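Long-range contact in microcin B17-processing protein McbD (PDB 6GRH), which is a YcaO-family protein needed to process the inactive microcin B17 precursor into the active antibiotic peptide: residues Asn196-Ile201 with Ser258-Trp263. The protein carries 1 engineered substitution. Sequence-based numbering, arbitrary orientation.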
loop_
_atom_site.group_PDB
_atom_site.type_symbol
_atom_site.label_atom_id
_atom_site.label_comp_id
_atom_site.label_asym_id
_atom_site.label_seq_id
_atom_site.Cartn_x
_atom_site.Cartn_y
_atom_site.Cartn_z
ATOM N N ASN E 196 31.177 -11.581 14.383
ATOM C CA ASN E 196 31.424 -10.550 13.372
ATOM C C ASN E 196 31.402 -9.113 13.930
ATOM O O ASN E 196 32.311 -8.343 13.635
ATOM C CB ASN E 196 30.448 -10.669 12.175
ATOM C CG ASN E 196 30.914 -11.685 11.138
ATOM O OD1 ASN E 196 31.823 -12.477 11.381
ATOM N ND2 ASN E 196 30.311 -11.645 9.965
ATOM N N HIS E 197 30.425 -8.778 14.754
ATOM C CA HIS E 197 30.331 -7.393 15.238
ATOM C C HIS E 197 31.409 -7.035 16.262
ATOM O O HIS E 197 31.807 -5.877 16.341
ATOM C CB HIS E 197 28.919 -6.986 15.679
ATOM C CG HIS E 197 28.437 -7.618 16.951
ATOM N ND1 HIS E 197 27.893 -8.887 16.999
ATOM C CD2 HIS E 197 28.364 -7.131 18.213
ATOM C CE1 HIS E 197 27.520 -9.155 18.241
ATOM N NE2 HIS E 197 27.800 -8.109 18.998
ATOM N N ILE E 198 31.942 -8.041 16.960
ATOM C CA ILE E 198 32.989 -7.816 17.955
ATOM C C ILE E 198 34.308 -7.586 17.232
ATOM O O ILE E 198 35.038 -6.639 17.530
ATOM C CB ILE E 198 33.087 -9.006 18.941
ATOM C CG1 ILE E 198 31.736 -9.241 19.626
ATOM C CG2 ILE E 198 34.203 -8.796 19.962
ATOM C CD1 ILE E 198 31.163 -8.042 20.356
ATOM N N ASP E 199 34.595 -8.438 16.262
ATOM C CA ASP E 199 35.809 -8.320 15.459
ATOM C C ASP E 199 35.851 -7.045 14.623
ATOM O O ASP E 199 36.901 -6.463 14.450
ATOM C CB ASP E 199 35.975 -9.565 14.583
ATOM C CG ASP E 199 36.199 -10.834 15.420
ATOM O OD1 ASP E 199 36.670 -10.723 16.576
ATOM O OD2 ASP E 199 35.885 -11.940 14.947
ATOM N N GLU E 200 34.698 -6.616 14.130
ATOM C CA GLU E 200 34.570 -5.339 13.420
ATOM C C GLU E 200 34.990 -4.150 14.323
ATOM O O GLU E 200 35.774 -3.296 13.903
ATOM C CB GLU E 200 33.127 -5.165 12.950
ATOM C CG GLU E 200 32.907 -4.062 11.933
ATOM C CD GLU E 200 33.003 -4.524 10.490
ATOM O OE1 GLU E 200 33.457 -5.663 10.195
ATOM O OE2 GLU E 200 32.631 -3.701 9.632
ATOM N N ILE E 201 34.474 -4.117 15.554
ATOM C CA ILE E 201 34.872 -3.094 16.531
ATOM C C ILE E 201 36.364 -3.209 16.851
ATOM O O ILE E 201 37.082 -2.221 16.781
ATOM C CB ILE E 201 34.048 -3.158 17.846
ATOM C CG1 ILE E 201 32.580 -2.846 17.586
ATOM C CG2 ILE E 201 34.609 -2.196 18.902
ATOM C CD1 ILE E 201 31.667 -3.379 18.671
ATOM N N SER E 258 32.130 -6.540 26.964
ATOM C CA SER E 258 33.060 -5.436 27.273
ATOM C C SER E 258 33.411 -4.574 26.042
ATOM O O SER E 258 33.415 -3.340 26.108
ATOM C CB SER E 258 34.334 -5.981 27.904
ATOM O OG SER E 258 35.191 -4.928 28.253
ATOM N N VAL E 259 33.686 -5.242 24.930
ATOM C CA VAL E 259 33.993 -4.560 23.677
ATOM C C VAL E 259 32.810 -3.674 23.225
ATOM O O VAL E 259 33.010 -2.526 22.811
ATOM C CB VAL E 259 34.410 -5.573 22.595
ATOM C CG1 VAL E 259 34.471 -4.968 21.196
ATOM C CG2 VAL E 259 35.751 -6.156 22.964
ATOM N N VAL E 260 31.594 -4.202 23.345
ATOM C CA VAL E 260 30.395 -3.462 22.918
ATOM C C VAL E 260 30.112 -2.305 23.886
ATOM O O VAL E 260 29.670 -1.230 23.458
ATOM C CB VAL E 260 29.163 -4.380 22.764
ATOM C CG1 VAL E 260 27.930 -3.567 22.417
ATOM C CG2 VAL E 260 29.404 -5.400 21.675
ATOM N N GLU E 261 30.356 -2.515 25.177
ATOM C CA GLU E 261 30.276 -1.417 26.156
ATOM C C GLU E 261 31.260 -0.298 25.804
ATOM O O GLU E 261 30.894 0.869 25.840
ATOM C CB GLU E 261 30.544 -1.914 27.576
ATOM C CG GLU E 261 29.445 -2.810 28.145
ATOM C CD GLU E 261 28.271 -2.045 28.739
ATOM O OE1 GLU E 261 28.446 -0.884 29.194
ATOM O OE2 GLU E 261 27.164 -2.619 28.774
ATOM N N LEU E 262 32.485 -0.650 25.437
ATOM C CA LEU E 262 33.440 0.353 24.973
ATOM C C LEU E 262 32.921 1.121 23.743
ATOM O O LEU E 262 32.895 2.337 23.740
ATOM C CB LEU E 262 34.809 -0.273 24.704
ATOM C CG LEU E 262 35.973 0.696 24.458
ATOM C CD1 LEU E 262 37.326 0.065 24.813
ATOM C CD2 LEU E 262 35.989 1.221 23.018
ATOM N N TRP E 263 32.508 0.398 22.709
ATOM C CA TRP E 263 31.968 1.030 21.511
ATOM C C TRP E 263 30.804 1.983 21.828
ATOM O O TRP E 263 30.739 3.103 21.317
ATOM C CB TRP E 263 31.506 -0.030 20.519
ATOM C CG TRP E 263 30.968 0.582 19.286
ATOM C CD1 TRP E 263 31.675 1.080 18.251
ATOM C CD2 TRP E 263 29.598 0.807 18.994
ATOM N NE1 TRP E 263 30.817 1.603 17.305
ATOM C CE2 TRP E 263 29.536 1.441 17.740
ATOM C CE3 TRP E 263 28.412 0.536 19.680
ATOM C CZ2 TRP E 263 28.330 1.797 17.131
ATOM C CZ3 TRP E 263 27.195 0.894 19.084
ATOM C CH2 TRP E 263 27.167 1.518 17.816
#
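Ile-198 and Ile-201 of helix 196-208 pack against Val-259, Val-260 and Trp-263 of helix 251-275, joining two helices of the YcaO fold. Between 196-201 and 258-263 no hydrogen bond crosses, and the contact is carried by apolar side chains. The axes of the two short segments approach to 9.8 Å and cross at 54°. Ile-201, whose CB points at the other helix, lies between Val-259 and Trp-263, one turn apart. Its CG2 branch, anti to its own backbone N, meets Val-259 CG1 at 3.6 Å, the two side chains running past one another in opposing senses. Its CD1 reaches Trp-263 CB at 3.8 Å; here the side chains cross at about a right angle, and the methyl approaches the indole obliquely near CG, while Ile-201 CG1 lies by CD1 of the same ring. One turn earlier, Ile-198 straddles two neighbours: CG2 touches Val-259 CG1 at 4.0 Å, and CD1 meets Val-260 CG2 at only 3.4 Å, a tight fit for two methyls. Val-260 CG2 also sits at the edge of the His-197 imidazole, close to its plane and 4.0 Å from His-197 CD2. Chi1 of 71° sets His-197 CG between backbone N and carbonyl carbon, and Ile-198 CG1 lies over one ring face, toward the rim. Around the contact, Pro-27 touches both Ile-201 and Trp-263, and Ala-44 touches Val-260 and Trp-263. Glu-200 OE2 forms a salt bridge with Arg-63 NH2 of the McbC chain, which ties this helix to the neighbouring subunit. The whole is a buried helix-helix crossing within the alpha/beta YcaO fold, where helix 251-275 also packs on strands 224-231 and 41-45.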